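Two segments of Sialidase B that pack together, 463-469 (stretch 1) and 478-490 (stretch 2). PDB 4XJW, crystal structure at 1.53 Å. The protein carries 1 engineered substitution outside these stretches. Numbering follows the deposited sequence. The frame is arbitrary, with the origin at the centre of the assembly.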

# COMPACT_ATOMS: atom_id res chain seq x y z
N SER A 463 -1.44 7.96 31.60
CA SER A 463 -1.86 9.35 31.46
C SER A 463 -2.69 9.49 30.20
O SER A 463 -2.87 8.52 29.46
CB SER A 463 -0.65 10.28 31.39
OG SER A 463 -0.01 10.15 30.14
N ASN A 464 -3.20 10.69 29.95
CA ASN A 464 -3.98 10.97 28.76
C ASN A 464 -3.14 11.48 27.60
O ASN A 464 -3.66 11.97 26.60
CB ASN A 464 -5.11 11.96 29.07
CG ASN A 464 -6.20 11.34 29.93
OD1 ASN A 464 -6.64 11.93 30.93
ND2 ASN A 464 -6.63 10.14 29.56
N ARG A 465 -1.82 11.36 27.73
CA ARG A 465 -0.91 11.89 26.73
C ARG A 465 -0.99 11.13 25.41
O ARG A 465 -0.99 9.90 25.38
CB ARG A 465 0.53 11.87 27.25
CG ARG A 465 1.57 12.26 26.20
CD ARG A 465 2.86 12.70 26.83
NE ARG A 465 2.74 14.03 27.41
CZ ARG A 465 3.77 14.77 27.82
NH1 ARG A 465 5.00 14.30 27.70
NH2 ARG A 465 3.57 15.98 28.33
N LEU A 466 -1.06 11.89 24.32
CA LEU A 466 -0.97 11.35 22.97
C LEU A 466 0.32 11.80 22.29
O LEU A 466 0.71 12.97 22.39
CB LEU A 466 -2.14 11.83 22.13
CG LEU A 466 -3.49 11.61 22.78
CD1 LEU A 466 -4.54 12.30 21.94
CD2 LEU A 466 -3.78 10.11 22.92
N ILE A 467 0.98 10.89 21.59
CA ILE A 467 2.19 11.23 20.85
C ILE A 467 2.13 10.71 19.43
O ILE A 467 1.85 9.52 19.20
CB ILE A 467 3.46 10.68 21.51
CG1 ILE A 467 3.55 11.11 22.98
CG2 ILE A 467 4.72 11.15 20.73
CD1 ILE A 467 4.86 10.70 23.64
N PHE A 468 2.44 11.58 18.47
CA PHE A 468 2.62 11.16 17.08
C PHE A 468 4.04 11.46 16.65
O PHE A 468 4.49 12.60 16.75
CB PHE A 468 1.66 11.91 16.16
CG PHE A 468 0.25 11.37 16.17
CD1 PHE A 468 -0.09 10.29 15.37
CD2 PHE A 468 -0.72 11.95 16.98
CE1 PHE A 468 -1.38 9.79 15.37
CE2 PHE A 468 -2.02 11.46 16.98
CZ PHE A 468 -2.35 10.38 16.17
N ALA A 469 4.73 10.44 16.15
CA ALA A 469 6.07 10.62 15.60
C ALA A 469 6.02 11.25 14.22
O ALA A 469 5.17 10.89 13.38
CB ALA A 469 6.81 9.30 15.55
N TYR A 478 8.64 14.61 17.71
CA TYR A 478 7.44 14.05 18.34
C TYR A 478 6.41 15.13 18.60
O TYR A 478 6.71 16.18 19.19
CB TYR A 478 7.81 13.33 19.63
CG TYR A 478 8.79 12.18 19.44
CD1 TYR A 478 10.17 12.40 19.51
CD2 TYR A 478 8.35 10.89 19.20
CE1 TYR A 478 11.08 11.35 19.33
CE2 TYR A 478 9.23 9.84 19.03
CZ TYR A 478 10.60 10.07 19.10
OH TYR A 478 11.45 9.01 18.94
N LEU A 479 5.18 14.90 18.15
CA LEU A 479 4.10 15.84 18.41
C LEU A 479 3.28 15.32 19.58
O LEU A 479 2.73 14.21 19.54
CB LEU A 479 3.24 16.03 17.16
CG LEU A 479 4.02 16.40 15.90
CD1 LEU A 479 3.07 16.72 14.77
CD2 LEU A 479 4.95 17.59 16.17
N ILE A 480 3.20 16.12 20.64
CA ILE A 480 2.59 15.71 21.89
C ILE A 480 1.36 16.55 22.20
O ILE A 480 1.41 17.79 22.10
CB ILE A 480 3.60 15.82 23.04
CG1 ILE A 480 4.83 14.96 22.76
CG2 ILE A 480 2.97 15.38 24.37
CD1 ILE A 480 5.92 15.09 23.82
N SER A 481 0.26 15.89 22.55
CA SER A 481 -0.94 16.56 23.05
C SER A 481 -1.43 15.92 24.33
O SER A 481 -1.54 14.69 24.42
CB SER A 481 -2.08 16.53 22.02
OG SER A 481 -3.27 17.08 22.58
N ASP A 482 -1.75 16.75 25.31
CA ASP A 482 -2.32 16.28 26.56
C ASP A 482 -3.79 16.66 26.68
O ASP A 482 -4.41 16.45 27.72
CB ASP A 482 -1.52 16.85 27.73
CG ASP A 482 -0.10 16.32 27.79
OD1 ASP A 482 0.09 15.12 27.54
OD2 ASP A 482 0.83 17.11 28.08
N ASP A 483 -4.35 17.22 25.60
CA ASP A 483 -5.75 17.62 25.60
C ASP A 483 -6.54 17.16 24.37
O ASP A 483 -7.23 17.95 23.74
CB ASP A 483 -5.89 19.14 25.77
CG ASP A 483 -5.16 19.92 24.68
OD1 ASP A 483 -4.59 19.28 23.76
OD2 ASP A 483 -5.19 21.17 24.73
N SER A 484 -6.44 15.87 24.04
CA SER A 484 -7.27 15.27 23.00
C SER A 484 -6.99 15.86 21.62
O SER A 484 -7.85 15.84 20.74
CB SER A 484 -8.77 15.42 23.36
OG SER A 484 -9.03 15.02 24.69
N GLY A 485 -5.79 16.39 21.43
CA GLY A 485 -5.39 16.93 20.14
C GLY A 485 -5.82 18.37 19.92
O GLY A 485 -5.68 18.90 18.81
N GLN A 486 -6.33 19.02 20.96
CA GLN A 486 -6.73 20.42 20.85
C GLN A 486 -5.50 21.31 20.70
O GLN A 486 -5.50 22.26 19.91
CB GLN A 486 -7.54 20.85 22.07
CG GLN A 486 -8.96 20.32 22.11
CD GLN A 486 -9.71 20.76 23.34
OE1 GLN A 486 -10.37 21.81 23.33
NE2 GLN A 486 -9.62 19.98 24.41
N THR A 487 -4.45 21.00 21.45
CA THR A 487 -3.19 21.73 21.34
C THR A 487 -2.03 20.76 21.27
O THR A 487 -2.10 19.65 21.79
CB THR A 487 -2.99 22.71 22.51
OG1 THR A 487 -2.89 21.99 23.75
CG2 THR A 487 -4.15 23.69 22.60
N TRP A 488 -0.96 21.20 20.62
CA TRP A 488 0.20 20.35 20.41
C TRP A 488 1.49 21.07 20.77
O TRP A 488 1.57 22.30 20.68
CB TRP A 488 0.26 19.92 18.94
CG TRP A 488 -0.92 19.12 18.52
CD1 TRP A 488 -2.12 19.59 18.08
CD2 TRP A 488 -1.01 17.69 18.51
NE1 TRP A 488 -2.95 18.54 17.78
CE2 TRP A 488 -2.30 17.36 18.04
CE3 TRP A 488 -0.13 16.65 18.85
CZ2 TRP A 488 -2.74 16.04 17.92
CZ3 TRP A 488 -0.55 15.35 18.72
CH2 TRP A 488 -1.85 15.05 18.26
N LYS A 489 2.49 20.30 21.18
CA LYS A 489 3.85 20.83 21.29
C LYS A 489 4.79 19.82 20.68
O LYS A 489 4.41 18.67 20.44
CB LYS A 489 4.23 21.08 22.75
CG LYS A 489 4.47 19.80 23.55
CD LYS A 489 4.97 20.12 24.96
CE LYS A 489 5.21 18.85 25.76
NZ LYS A 489 5.78 19.15 27.12
N LYS A 490 6.02 20.23 20.41
CA LYS A 490 7.00 19.32 19.85
C LYS A 490 8.03 18.89 20.88
O LYS A 490 8.31 19.61 21.84
CB LYS A 490 7.71 19.97 18.65
CG LYS A 490 8.87 20.90 19.01
CD LYS A 490 9.70 21.26 17.76
CE LYS A 490 10.78 22.28 18.09
NZ LYS A 490 11.84 21.74 18.98
O HOH W 1 -5.78 13.72 25.62

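Strands 466-469 and 478-481 run antiparallel, their axes 4.6 Å apart at closest approach, and most of this contact follows from that pairing. Four backbone hydrogen bonds join them in two reciprocal pairs. Leu466 N donates to Ser481 O (2.8 Å) and Ser481 N returns a bond to Leu466 O (3.0 Å); two residues along, Phe468 N donates to Leu479 O (2.9 Å) and Leu479 N to Phe468 O (2.8 Å). Between these pairs Ile467 faces Ile480 without such bonds, and there the alpha carbons approach carbonyls instead: Ile467 CA lies 3.3 Å from Leu479 O, and Ile480 CA 3.4 Å from Leu466 O.

Arg465, just before the first strand, is covered most by the other stretch. Its CA-to-CB bond points sideways, but the long side chain brings its end back to Asp482. The guanidinium meets the carboxylate in a two-pronged salt bridge, with NE of Arg465 2.9 Å from OD1 of Asp482 and NH2 of Arg465 3.0 Å from OD2 of Asp482, both nearly straight. Arginine suits this place because its planar group offers two N-H donors to the two carboxylate oxygens while leaving a face free for apolar contact: CG2 of Ile480 lies over that face, 3.3 Å from NE of Arg465. Lys489 NZ comes within 4.0 Å of Arg465 NH2, a proximity of like charges; both nitrogens also have hydrogen-bond partners elsewhere in the structure.

Leu466 is next in area covered. Its side chain shares a sheet face with those of Phe468, Leu479 and Ser481, and its CD1 reaches the turn, 4.2 Å from Ser484 CA and 4.3 Å from Gly485 N. The type I' turn from Asp483 to Gln486 places Gly485 where a CB would be jammed against the preceding carbonyl oxygen, so glycine fits naturally. Ser481 OG helps hold the loop by accepting hydrogen bonds from Asp483 N (3.2 Å) and Gly485 N (2.9 Å). A water adds a bridge between the stretches, donating to Asn464 O (2.9 Å) and accepting from Ser484 N (2.7 Å).

Phe468 extends the apolar surface toward Trp488. Their rings meet rim to rim, with planes at 53° and Phe468 CD2 3.5 Å from Trp488 CH2, so the broad aromatic side chains make contact without stacking. On the other sheet face, branched Ile467 fills the space beside its neighbours: its CG1 is 4.1 Å from Ile480 CG1, and its CG2 is 3.9 Å from Tyr478 CB.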